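Twin-arginine translocation pathway signal protein (Burkholderia phytofirmans, PDB 2RJO) probably binds galactose or a related sugar in the periplasm, closing two lobes around it as other periplasmic binding proteins do. Local coordinates at residues Gly138-Gly143 with Gln169-Gln174; Gly220-Ile225 with Ser242-Ala247; Val119-Glu124 with Cys286-Val291; Ala112-Asp117 with Phe254-Ile259; Thr6-Ser11 with Val34-Val39. One frame throughout, in Å; residues are numbered along the deposited sequence.

Interaction 1: Gly138-Gly143 with Gln169-Gln174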
# COMPACT_ATOMS: atom_id res chain seq x y z
N GLY A 138 -22.46 11.63 -11.52
CA GLY A 138 -22.22 11.67 -10.09
C GLY A 138 -21.26 10.59 -9.63
O GLY A 138 -21.36 9.44 -10.05
N VAL A 139 -20.35 10.97 -8.74
CA VAL A 139 -19.36 10.03 -8.24
C VAL A 139 -19.24 10.01 -6.73
O VAL A 139 -19.24 11.06 -6.09
CB VAL A 139 -17.97 10.35 -8.81
CG1 VAL A 139 -16.98 9.31 -8.37
CG2 VAL A 139 -18.06 10.43 -10.33
N VAL A 140 -19.16 8.82 -6.15
CA VAL A 140 -18.97 8.68 -4.71
C VAL A 140 -17.55 8.14 -4.54
O VAL A 140 -17.07 7.40 -5.40
CB VAL A 140 -19.99 7.70 -4.07
CG1 VAL A 140 -21.37 8.31 -4.06
CG2 VAL A 140 -20.01 6.37 -4.82
N ALA A 141 -16.87 8.51 -3.45
CA ALA A 141 -15.50 8.06 -3.23
C ALA A 141 -15.24 7.54 -1.82
O ALA A 141 -15.68 8.13 -0.83
CB ALA A 141 -14.53 9.18 -3.57
N LEU A 142 -14.50 6.44 -1.74
CA LEU A 142 -14.16 5.79 -0.48
C LEU A 142 -12.68 5.98 -0.18
O LEU A 142 -11.83 5.63 -0.99
CB LEU A 142 -14.48 4.30 -0.57
CG LEU A 142 -15.96 3.94 -0.70
CD1 LEU A 142 -16.11 2.59 -1.39
CD2 LEU A 142 -16.61 3.94 0.69
N GLY A 143 -12.37 6.52 1.00
CA GLY A 143 -10.99 6.77 1.36
C GLY A 143 -10.42 5.87 2.45
O GLY A 143 -11.16 5.20 3.17
N GLN A 169 -19.55 15.37 -10.80
CA GLN A 169 -20.03 15.91 -9.53
C GLN A 169 -19.71 14.92 -8.42
O GLN A 169 -20.18 13.79 -8.43
CB GLN A 169 -21.55 16.20 -9.62
CG GLN A 169 -22.37 15.98 -8.33
CD GLN A 169 -22.51 17.22 -7.44
OE1 GLN A 169 -21.53 17.70 -6.84
NE2 GLN A 169 -23.73 17.73 -7.34
N LEU A 170 -18.88 15.35 -7.47
CA LEU A 170 -18.50 14.50 -6.34
C LEU A 170 -19.66 14.46 -5.36
O LEU A 170 -19.88 15.40 -4.59
CB LEU A 170 -17.26 15.06 -5.64
CG LEU A 170 -16.70 14.20 -4.50
CD1 LEU A 170 -16.22 12.86 -5.05
CD2 LEU A 170 -15.56 14.94 -3.83
N LEU A 171 -20.41 13.36 -5.37
CA LEU A 171 -21.55 13.24 -4.49
C LEU A 171 -21.22 13.18 -3.01
O LEU A 171 -21.89 13.84 -2.20
CB LEU A 171 -22.39 12.03 -4.89
CG LEU A 171 -22.88 12.06 -6.34
CD1 LEU A 171 -23.66 10.79 -6.66
CD2 LEU A 171 -23.73 13.29 -6.56
N ASP A 172 -20.20 12.40 -2.63
CA ASP A 172 -19.83 12.27 -1.22
C ASP A 172 -18.57 11.44 -0.98
O ASP A 172 -18.42 10.35 -1.53
CB ASP A 172 -21.00 11.66 -0.45
CG ASP A 172 -20.72 11.56 1.04
OD1 ASP A 172 -20.16 12.52 1.60
OD2 ASP A 172 -21.08 10.54 1.66
N PHE A 173 -17.67 11.94 -0.14
CA PHE A 173 -16.44 11.22 0.18
C PHE A 173 -16.58 10.66 1.58
O PHE A 173 -16.97 11.38 2.50
CB PHE A 173 -15.24 12.16 0.13
CG PHE A 173 -13.92 11.48 0.37
CD1 PHE A 173 -13.28 10.79 -0.66
CD2 PHE A 173 -13.32 11.51 1.62
CE1 PHE A 173 -12.06 10.13 -0.44
CE2 PHE A 173 -12.09 10.86 1.86
CZ PHE A 173 -11.47 10.17 0.83
N GLN A 174 -16.25 9.39 1.75
CA GLN A 174 -16.33 8.73 3.05
C GLN A 174 -15.14 7.81 3.28
O GLN A 174 -14.67 7.13 2.37
CB GLN A 174 -17.62 7.92 3.15
CG GLN A 174 -18.87 8.75 3.32
CD GLN A 174 -19.03 9.30 4.72
OE1 GLN A 174 -19.10 8.55 5.69
NE2 GLN A 174 -19.09 10.62 4.84
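Val139 and Ala141 pair their strand, 137-143, with strand 168-175, the two parallel strands of a beta-alpha-beta unit joined by helix 149-163. Val139 N donates to Gln169 O (2.8 Å), and Val139 O receives Leu171 N. A beta bulge follows: between the Val139-Leu170 and Ala141-Phe173 pairs, one strand spends Val140 alone and the other both Leu171 and Asp172. The near-helical backbone of Leu171 turns its side chain toward the partner strand, where CD1 lies 3.8 Å from Gly138 CA. Glycine suits that place because it leaves room for the leucine. Beyond the bulge the pairing resumes, with an almost straight bond from Ala141 N to Asp172 O (3.1 Å, 173°). Phe173 has CG anti to its backbone N (chi1 -177°); its ring edge meets the small Ala141 CB at CD1, 3.6 Å away, while CZ comes to 3.5 Å from Gly143 CA. Val140 and Leu142 pack on helix 180-194, whose Trp190 donates to Asp172 OD2. Ala141 and Leu170 face helix 149-163, Val139 meets helix 118-132, and strand 198-203 flanks Gly138-Gly143 on its other edge.

Interaction 2: Gly220-Ile225 with Ser242-Ala247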
# COMPACT_ATOMS: atom_id res chain seq x y z
N GLY A 220 -27.88 -5.70 -7.96
CA GLY A 220 -27.89 -5.99 -9.39
C GLY A 220 -27.34 -4.89 -10.27
O GLY A 220 -27.87 -4.63 -11.35
N LEU A 221 -26.27 -4.23 -9.82
CA LEU A 221 -25.66 -3.17 -10.60
C LEU A 221 -24.17 -3.43 -10.80
O LEU A 221 -23.48 -2.63 -11.45
CB LEU A 221 -25.87 -1.82 -9.91
CG LEU A 221 -27.33 -1.36 -9.93
CD1 LEU A 221 -27.51 -0.15 -9.03
CD2 LEU A 221 -27.72 -1.05 -11.36
N ALA A 222 -23.67 -4.53 -10.27
CA ALA A 222 -22.26 -4.85 -10.42
C ALA A 222 -21.92 -4.95 -11.90
O ALA A 222 -22.50 -5.75 -12.63
CB ALA A 222 -21.94 -6.16 -9.71
N GLY A 223 -20.99 -4.13 -12.36
CA GLY A 223 -20.63 -4.15 -13.77
C GLY A 223 -21.34 -3.08 -14.58
O GLY A 223 -20.98 -2.84 -15.73
N GLN A 224 -22.35 -2.45 -13.99
CA GLN A 224 -23.10 -1.39 -14.68
C GLN A 224 -22.63 -0.03 -14.18
O GLN A 224 -22.82 0.99 -14.84
CB GLN A 224 -24.62 -1.55 -14.45
CG GLN A 224 -25.27 -2.63 -15.30
CD GLN A 224 -26.77 -2.72 -15.10
OE1 GLN A 224 -27.47 -1.71 -15.22
NE2 GLN A 224 -27.27 -3.91 -14.80
N ILE A 225 -22.01 -0.02 -13.01
CA ILE A 225 -21.47 1.19 -12.44
C ILE A 225 -19.97 0.95 -12.34
O ILE A 225 -19.52 0.04 -11.64
CB ILE A 225 -22.07 1.46 -11.04
CG1 ILE A 225 -23.57 1.73 -11.17
CG2 ILE A 225 -21.39 2.67 -10.40
CD1 ILE A 225 -24.29 1.83 -9.84
N SER A 242 -13.24 -9.30 -15.23
CA SER A 242 -14.67 -9.55 -15.31
C SER A 242 -15.47 -8.29 -15.64
O SER A 242 -16.70 -8.33 -15.71
CB SER A 242 -15.18 -10.12 -13.99
OG SER A 242 -15.05 -9.18 -12.93
N GLY A 243 -14.77 -7.17 -15.82
CA GLY A 243 -15.45 -5.93 -16.16
C GLY A 243 -16.10 -5.20 -15.00
O GLY A 243 -16.75 -4.18 -15.19
N GLU A 244 -15.92 -5.69 -13.78
CA GLU A 244 -16.55 -5.02 -12.65
C GLU A 244 -15.73 -3.88 -12.06
O GLU A 244 -16.29 -2.93 -11.49
CB GLU A 244 -16.93 -6.06 -11.61
CG GLU A 244 -18.02 -6.97 -12.16
CD GLU A 244 -18.50 -8.00 -11.17
OE1 GLU A 244 -18.62 -7.66 -9.98
OE2 GLU A 244 -18.78 -9.14 -11.60
N LEU A 245 -14.41 -3.97 -12.22
CA LEU A 245 -13.49 -2.94 -11.74
C LEU A 245 -12.86 -2.42 -13.02
O LEU A 245 -12.36 -3.22 -13.82
CB LEU A 245 -12.42 -3.56 -10.84
CG LEU A 245 -11.50 -2.60 -10.09
CD1 LEU A 245 -12.28 -1.89 -8.99
CD2 LEU A 245 -10.35 -3.36 -9.48
N VAL A 246 -12.89 -1.12 -13.26
CA VAL A 246 -12.30 -0.61 -14.50
C VAL A 246 -10.80 -0.35 -14.44
O VAL A 246 -10.15 -0.29 -15.48
CB VAL A 246 -13.02 0.67 -14.98
CG1 VAL A 246 -14.49 0.37 -15.20
CG2 VAL A 246 -12.86 1.78 -13.99
N ALA A 247 -10.25 -0.23 -13.24
CA ALA A 247 -8.82 0.02 -13.11
C ALA A 247 -8.30 -0.11 -11.69
O ALA A 247 -9.06 -0.01 -10.72
CB ALA A 247 -8.47 1.39 -13.65
O HOH W 1 -19.01 -2.72 -11.12
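Glu244 lies against Ala222 and Gly223, and this small patch is the close-packed part of a contact between two surface loops, one linking helix 206-218 to strand 227-228, the other helix 234-241 to strand 248-250. Glu244 CG is anti to the carbonyl carbon (chi1 -66°); the chain runs on extended, and OE1 passes 3.7 Å from Ala222 CB. The methylene CG rests 4.1 Å from Gly223 N. An alanine suits the spot, since its single methyl lets the long glutamate lie close by. The carboxylate has its main partner elsewhere: OE1 forms a salt bridge with Arg217 at the end of helix 206-218.

Leu221-Gln224 is a type II beta turn closed by Gln224 N to Leu221 O (2.8 Å). Gly223 takes its third position with phi 97°, where a CB would be pressed against the carbonyl O of Ala222. Gly220, with positive phi, ends helix 206-218 in a Schellman motif, and Gly243 does the same for helix 234-241.

The other side is loose. Gly223 CA and Gly243 O stay 4.1 Å apart, and no direct hydrogen bond joins the loops. Instead one water fills the gap: it accepts from Gly223 N (2.7 Å) and donates to both Ile225 O (2.9 Å) and Glu244 O (2.8 Å). Those two carbonyl oxygens could not bond each other, and the water's two protons serve both. The chemistry is thus that of a wet, polar surface joint: backbone groups are satisfied through solvent, and the carboxylate of Glu244 is paired with the side chain of Arg217.

Interaction 3: Val119-Glu124 with Cys286-Val291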
# COMPACT_ATOMS: atom_id res chain seq x y z
N VAL A 119 -0.58 10.81 -5.30
CA VAL A 119 -1.28 11.91 -5.95
C VAL A 119 -1.39 11.62 -7.44
O VAL A 119 -2.43 11.85 -8.06
CB VAL A 119 -0.54 13.25 -5.77
CG1 VAL A 119 -1.38 14.40 -6.34
CG2 VAL A 119 -0.25 13.49 -4.29
N ALA A 120 -0.30 11.12 -8.02
CA ALA A 120 -0.28 10.82 -9.45
C ALA A 120 -1.20 9.65 -9.78
O ALA A 120 -2.09 9.77 -10.63
CB ALA A 120 1.14 10.51 -9.88
N TYR A 121 -0.99 8.52 -9.12
CA TYR A 121 -1.80 7.34 -9.37
C TYR A 121 -3.27 7.53 -9.01
O TYR A 121 -4.14 6.98 -9.67
CB TYR A 121 -1.22 6.14 -8.63
CG TYR A 121 0.11 5.71 -9.19
CD1 TYR A 121 0.20 5.18 -10.48
CD2 TYR A 121 1.28 5.88 -8.47
CE1 TYR A 121 1.44 4.82 -11.02
CE2 TYR A 121 2.51 5.52 -9.00
CZ TYR A 121 2.59 4.99 -10.27
OH TYR A 121 3.82 4.63 -10.78
N GLY A 122 -3.55 8.29 -7.96
CA GLY A 122 -4.92 8.53 -7.57
C GLY A 122 -5.62 9.30 -8.68
O GLY A 122 -6.78 9.05 -9.01
N GLU A 123 -4.89 10.25 -9.26
CA GLU A 123 -5.41 11.05 -10.34
C GLU A 123 -5.53 10.17 -11.57
O GLU A 123 -6.39 10.39 -12.42
CB GLU A 123 -4.48 12.24 -10.63
CG GLU A 123 -4.74 12.92 -11.96
CD GLU A 123 -4.21 14.35 -12.01
OE1 GLU A 123 -3.06 14.58 -11.55
OE2 GLU A 123 -4.94 15.23 -12.51
N GLU A 124 -4.68 9.16 -11.66
CA GLU A 124 -4.70 8.25 -12.80
C GLU A 124 -5.95 7.39 -12.83
O GLU A 124 -6.63 7.30 -13.87
CB GLU A 124 -3.47 7.34 -12.80
CG GLU A 124 -2.51 7.60 -13.94
CD GLU A 124 -1.87 6.33 -14.48
OE1 GLU A 124 -1.24 5.59 -13.71
OE2 GLU A 124 -2.00 6.09 -15.70
N CYS A 286 8.44 4.43 -5.79
CA CYS A 286 8.76 3.32 -6.69
C CYS A 286 7.85 3.30 -7.91
O CYS A 286 6.83 3.98 -7.95
CB CYS A 286 8.65 2.00 -5.94
SG CYS A 286 9.55 1.99 -4.38
N THR A 287 8.25 2.54 -8.91
CA THR A 287 7.46 2.43 -10.13
C THR A 287 6.36 1.42 -9.91
O THR A 287 6.61 0.34 -9.39
CB THR A 287 8.33 1.97 -11.31
OG1 THR A 287 9.33 2.96 -11.57
CG2 THR A 287 7.48 1.78 -12.56
N ALA A 288 5.14 1.77 -10.30
CA ALA A 288 4.01 0.86 -10.17
C ALA A 288 3.44 0.61 -11.57
O ALA A 288 3.85 1.27 -12.52
CB ALA A 288 2.96 1.46 -9.26
N THR A 289 2.53 -0.34 -11.70
CA THR A 289 1.91 -0.67 -12.99
C THR A 289 0.42 -0.36 -13.00
O THR A 289 -0.35 -0.96 -12.26
CB THR A 289 2.05 -2.18 -13.33
OG1 THR A 289 3.33 -2.66 -12.93
CG2 THR A 289 1.88 -2.40 -14.83
N PHE A 290 0.01 0.59 -13.84
CA PHE A 290 -1.40 0.91 -13.93
C PHE A 290 -2.01 -0.31 -14.62
O PHE A 290 -1.47 -0.77 -15.63
CB PHE A 290 -1.61 2.14 -14.79
CG PHE A 290 -3.01 2.66 -14.77
CD1 PHE A 290 -3.54 3.21 -13.61
CD2 PHE A 290 -3.81 2.59 -15.90
CE1 PHE A 290 -4.85 3.72 -13.59
CE2 PHE A 290 -5.11 3.08 -15.89
CZ PHE A 290 -5.63 3.64 -14.73
N VAL A 291 -3.11 -0.84 -14.09
CA VAL A 291 -3.71 -2.02 -14.69
C VAL A 291 -5.16 -1.82 -15.08
O VAL A 291 -5.96 -1.27 -14.32
CB VAL A 291 -3.58 -3.25 -13.74
CG1 VAL A 291 -4.15 -2.91 -12.38
CG2 VAL A 291 -4.32 -4.44 -14.33
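Cys286 O begins the contact at a distance, 4.2 Å from Tyr121 OH and too far to bond it; Thr287, next along, turns its side chain away. Ala288 is the polar meeting point. Its backbone N donates to Tyr121 OH (3.2 Å, 150° at the hydrogen), and its CB sits 3.7 Å from Tyr121 CZ. The small methyl of Ala288 lets the phenol end come close, while the tyrosine is long enough to span from helix 118-132 to the strand. The tyrosine ring also meets Trp251, a wall of the galactose pocket, edge-to-face.

Thr289 points away, and its backbone hydrogen-bonds Asp250 of strand 248-250. Phe290 turns back toward the helix. Glu124 approaches it tip to tip, laying its carboxylate over one ring face with the two planes 38° apart. Glu124 OE1 comes to 3.3 Å from Phe290 CD1, and OE2 stands 3.7 Å above the ring plane, offset toward the rim. Phe290 CE1 also touches Glu124 CB at 4.0 Å, so the aliphatic part of the glutamate shares in the packing.

Chemically, one hydrogen bond fixes the phenol oxygen as an acceptor from the strand. A carboxylate over an aromatic face is expected to be mildly unfavourable; here it occurs in a contact near the surface, where solvent may screen the charge.

Interaction 4: Ala112-Asp117 with Phe254-Ile259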
# COMPACT_ATOMS: atom_id res chain seq x y z
N ALA A 112 15.62 2.58 5.07
CA ALA A 112 14.90 3.29 4.03
C ALA A 112 13.39 3.34 4.19
O ALA A 112 12.81 2.58 4.96
CB ALA A 112 15.25 2.68 2.66
N HIS A 113 12.79 4.27 3.47
CA HIS A 113 11.35 4.45 3.44
C HIS A 113 10.96 4.24 1.98
O HIS A 113 11.58 4.81 1.08
CB HIS A 113 10.95 5.86 3.87
CG HIS A 113 9.49 6.13 3.78
ND1 HIS A 113 8.55 5.44 4.52
CD2 HIS A 113 8.78 6.98 3.00
CE1 HIS A 113 7.34 5.85 4.20
NE2 HIS A 113 7.45 6.79 3.28
N LEU A 114 9.97 3.39 1.74
CA LEU A 114 9.53 3.12 0.38
C LEU A 114 8.10 3.59 0.21
O LEU A 114 7.29 3.47 1.13
CB LEU A 114 9.61 1.63 0.07
CG LEU A 114 10.96 0.94 0.24
CD1 LEU A 114 10.81 -0.50 -0.20
CD2 LEU A 114 12.04 1.65 -0.57
N SER A 115 7.77 4.12 -0.96
CA SER A 115 6.43 4.59 -1.19
C SER A 115 6.19 4.79 -2.67
O SER A 115 7.07 4.54 -3.49
CB SER A 115 6.19 5.90 -0.44
OG SER A 115 4.83 6.28 -0.49
N TYR A 116 4.98 5.23 -3.00
CA TYR A 116 4.63 5.49 -4.38
C TYR A 116 3.92 6.83 -4.37
O TYR A 116 3.41 7.26 -3.33
CB TYR A 116 3.69 4.42 -4.92
CG TYR A 116 4.30 3.06 -5.02
CD1 TYR A 116 4.63 2.52 -6.25
CD2 TYR A 116 4.52 2.28 -3.89
CE1 TYR A 116 5.15 1.24 -6.37
CE2 TYR A 116 5.05 1.00 -3.98
CZ TYR A 116 5.36 0.48 -5.23
OH TYR A 116 5.86 -0.80 -5.34
N ASP A 117 3.89 7.48 -5.53
CA ASP A 117 3.25 8.77 -5.71
C ASP A 117 1.72 8.62 -5.73
O ASP A 117 1.12 8.46 -6.80
CB ASP A 117 3.73 9.39 -7.02
CG ASP A 117 3.17 10.77 -7.26
OD1 ASP A 117 2.18 11.15 -6.60
OD2 ASP A 117 3.73 11.48 -8.13
N PHE A 254 3.96 -8.24 -2.85
CA PHE A 254 4.89 -9.36 -2.71
C PHE A 254 6.32 -8.80 -2.73
O PHE A 254 7.09 -9.01 -1.81
CB PHE A 254 4.71 -10.33 -3.87
CG PHE A 254 5.64 -11.51 -3.82
CD1 PHE A 254 5.26 -12.68 -3.18
CD2 PHE A 254 6.89 -11.44 -4.43
CE1 PHE A 254 6.12 -13.78 -3.13
CE2 PHE A 254 7.76 -12.54 -4.39
CZ PHE A 254 7.37 -13.71 -3.74
N TRP A 255 6.66 -8.10 -3.81
CA TRP A 255 7.98 -7.50 -3.95
C TRP A 255 8.30 -6.55 -2.79
O TRP A 255 9.40 -6.58 -2.23
CB TRP A 255 8.07 -6.73 -5.27
CG TRP A 255 9.37 -6.02 -5.43
CD1 TRP A 255 10.57 -6.57 -5.77
CD2 TRP A 255 9.61 -4.63 -5.22
NE1 TRP A 255 11.55 -5.60 -5.79
CE2 TRP A 255 10.98 -4.40 -5.45
CE3 TRP A 255 8.80 -3.54 -4.85
CZ2 TRP A 255 11.56 -3.13 -5.33
CZ3 TRP A 255 9.38 -2.28 -4.73
CH2 TRP A 255 10.75 -2.09 -4.96
N LEU A 256 7.34 -5.70 -2.43
CA LEU A 256 7.54 -4.77 -1.34
C LEU A 256 7.92 -5.49 -0.06
O LEU A 256 8.83 -5.07 0.65
CB LEU A 256 6.27 -3.95 -1.09
CG LEU A 256 6.07 -2.71 -1.94
CD1 LEU A 256 4.65 -2.19 -1.79
CD2 LEU A 256 7.08 -1.67 -1.51
N GLY A 257 7.22 -6.58 0.23
CA GLY A 257 7.48 -7.37 1.43
C GLY A 257 8.87 -7.95 1.54
O GLY A 257 9.46 -7.98 2.63
N GLY A 258 9.41 -8.41 0.41
CA GLY A 258 10.73 -8.99 0.42
C GLY A 258 11.86 -8.00 0.27
O GLY A 258 12.86 -8.09 0.98
N ILE A 259 11.71 -7.05 -0.65
CA ILE A 259 12.75 -6.05 -0.87
C ILE A 259 13.04 -5.22 0.38
O ILE A 259 14.19 -4.93 0.68
CB ILE A 259 12.37 -5.11 -2.04
CG1 ILE A 259 13.64 -4.60 -2.73
CG2 ILE A 259 11.55 -3.92 -1.52
CD1 ILE A 259 14.51 -5.69 -3.32
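Tyr116 OH meets several carbon atoms of helix 253-268: Trp255 CZ3 and Leu256 CG each lie 3.9 Å from it. None of these contacts is a hydrogen bond; the hydroxyl's own bond is made elsewhere in the protein. Tyr116 and Leu256 reach toward each other tip to tip, and Leu256 CD1 meets the ring near its plane, 3.9 Å from Tyr116 CE2. A branched leucine suits this place, since CG and both methyls lie around the phenol end.

Two residues back along the chain, Leu114 points toward the helix with CG anti to the carbonyl carbon (chi1 -57°). It slides past Leu256 in the opposite direction, Leu114 CD1 resting 4.1 Å from Leu256 CD2. Leu114 crosses Ile259 at about a right angle, and its CD1 makes the closer contact there, 3.7 Å from Ile259 CG2. Ile259 CB stands 3.7 Å above one face of the Trp255 ring, one helical turn away and toward the rim, while Arg316 makes a cation-pi contact with that indole.

Leu256 also touches Tyr19, and Tyr116 meets the rings of Trp95 and Trp251; all three belong to the galactose pocket. With no hydrogen bond between the two segments, the joint rests on dispersion and shape, a greasy layer directly behind the aromatic residues that line the sugar site.

Interaction 5: Thr6-Ser11 with Val34-Val39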
# COMPACT_ATOMS: atom_id res chain seq x y z
N THR A 6 20.24 -13.83 12.51
CA THR A 6 19.50 -12.59 12.46
C THR A 6 18.04 -12.97 12.22
O THR A 6 17.76 -13.90 11.48
CB THR A 6 19.97 -11.69 11.30
OG1 THR A 6 21.27 -11.17 11.60
CG2 THR A 6 19.01 -10.54 11.09
N THR A 7 17.12 -12.27 12.87
CA THR A 7 15.71 -12.57 12.68
C THR A 7 15.12 -11.57 11.69
O THR A 7 15.45 -10.39 11.71
CB THR A 7 14.92 -12.49 14.02
OG1 THR A 7 15.39 -13.51 14.91
CG2 THR A 7 13.44 -12.72 13.79
N LEU A 8 14.26 -12.05 10.80
CA LEU A 8 13.62 -11.16 9.85
C LEU A 8 12.16 -11.05 10.30
O LEU A 8 11.52 -12.07 10.57
CB LEU A 8 13.71 -11.72 8.43
CG LEU A 8 15.12 -11.89 7.84
CD1 LEU A 8 15.03 -12.47 6.45
CD2 LEU A 8 15.83 -10.55 7.82
N ALA A 9 11.65 -9.83 10.41
CA ALA A 9 10.26 -9.64 10.83
C ALA A 9 9.54 -8.66 9.93
O ALA A 9 10.15 -7.74 9.37
CB ALA A 9 10.22 -9.15 12.26
N CYS A 10 8.23 -8.86 9.78
CA CYS A 10 7.41 -8.00 8.94
C CYS A 10 6.15 -7.60 9.70
O CYS A 10 5.36 -8.46 10.12
CB CYS A 10 7.06 -8.71 7.64
SG CYS A 10 6.22 -7.69 6.43
N SER A 11 5.95 -6.30 9.88
CA SER A 11 4.79 -5.78 10.59
C SER A 11 3.80 -5.08 9.68
O SER A 11 4.18 -4.21 8.89
CB SER A 11 5.22 -4.81 11.69
OG SER A 11 4.08 -4.21 12.30
N VAL A 34 17.32 -16.47 1.95
CA VAL A 34 18.54 -16.27 2.72
C VAL A 34 18.68 -17.23 3.89
O VAL A 34 19.65 -17.18 4.64
CB VAL A 34 18.66 -14.82 3.24
CG1 VAL A 34 18.80 -13.86 2.06
CG2 VAL A 34 17.45 -14.46 4.08
N GLY A 35 17.69 -18.10 4.06
CA GLY A 35 17.72 -19.07 5.15
C GLY A 35 17.71 -18.48 6.55
O GLY A 35 18.40 -19.00 7.43
N LEU A 36 16.96 -17.41 6.76
CA LEU A 36 16.87 -16.79 8.08
C LEU A 36 15.46 -16.93 8.65
O LEU A 36 14.48 -16.94 7.91
CB LEU A 36 17.26 -15.31 8.02
CG LEU A 36 18.68 -14.96 7.59
CD1 LEU A 36 18.79 -13.48 7.34
CD2 LEU A 36 19.68 -15.40 8.64
N PRO A 37 15.35 -17.07 9.98
CA PRO A 37 14.03 -17.21 10.59
C PRO A 37 13.16 -15.99 10.28
O PRO A 37 13.65 -14.86 10.25
CB PRO A 37 14.35 -17.37 12.08
CG PRO A 37 15.64 -16.63 12.23
CD PRO A 37 16.40 -17.05 11.00
N TYR A 38 11.88 -16.25 10.06
CA TYR A 38 10.92 -15.20 9.73
C TYR A 38 9.84 -15.06 10.79
O TYR A 38 9.36 -16.06 11.32
CB TYR A 38 10.27 -15.52 8.38
CG TYR A 38 9.19 -14.54 8.03
CD1 TYR A 38 9.50 -13.19 7.86
CD2 TYR A 38 7.87 -14.95 7.87
CE1 TYR A 38 8.51 -12.27 7.54
CE2 TYR A 38 6.87 -14.03 7.55
CZ TYR A 38 7.20 -12.69 7.39
OH TYR A 38 6.24 -11.77 7.06
N VAL A 39 9.44 -13.82 11.07
CA VAL A 39 8.41 -13.54 12.07
C VAL A 39 7.40 -12.51 11.57
O VAL A 39 7.72 -11.34 11.43
CB VAL A 39 9.03 -13.00 13.37
CG1 VAL A 39 7.95 -12.78 14.41
CG2 VAL A 39 10.06 -13.98 13.87
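Leu8 is the apolar centre of this contact within a beta-alpha-beta unit, in which strand 7-12 leads through helix 18-34 to the parallel strand 38-42. Its CG, anti to the carbonyl carbon (chi1 -63°), is 4.0 Å from Leu36 CB; Leu8 CD1 lies 3.9 Å from Val34 CG2 and equally near Leu36 CB, and the side chain crosses both partners obliquely. Just after Val34, Gly35 with positive phi closes the helix in a Schellman motif and swings the chain back toward the sheet. Helix 253-268 covers the same cluster through Leu261 and Leu265. Branched aliphatic residues suit this seam between sheet and helices.

On the same face as Leu8, Tyr38 lies alongside the first strand, and the edge of its ring meets Cys10 CB, 3.8 Å from CE1. The small cysteine leaves space for the aromatic. Ala9 and Val39 occupy the other face; Thr7 CG2 comes to 3.6 Å from Val39 CG2.

Farther out, the rigid ring of Pro37 packs against Thr6 O, with CD 3.5 Å from that oxygen. Pro37 has no N-H to give, yet its O accepts from Leu8 N (2.9 Å), and this bond opens the parallel pairing. Val39 N then returns a bond to Leu8 O (2.8 Å). At the polar edge Thr6 OG1 bonds Asn64, outside the two segments. Within these segments the last bond is to Val39 O, which takes Cys10 N at 3.0 Å from 24° off the carbonyl plane while the CA-H of Ala9 closes on the same oxygen.

How the interactions relate
Interaction 5 comes first along the chain; interactions 1 and 2 are nested inside the loops closed by 3 and 4, whose segments alternate. Interactions 1 and 5, centres about 41 Å apart on opposite sides of the chain's centre, each join the strands of a beta-alpha-beta unit, in two different sheets, marking two lobes. Interaction 2, about 17 Å from interaction 1 between centres, touches interaction 3 where Ala247 packs on Phe290. Interactions 3 and 4 touch centrally: Cys286 N lies 2.7 Å from Ser115 O, in neighbouring strands of the larger sheet. There, with side chains about 8 to 10 Å from galactose, the chain probably passes between the lobes, consistent with a periplasmic-binding-protein hinge.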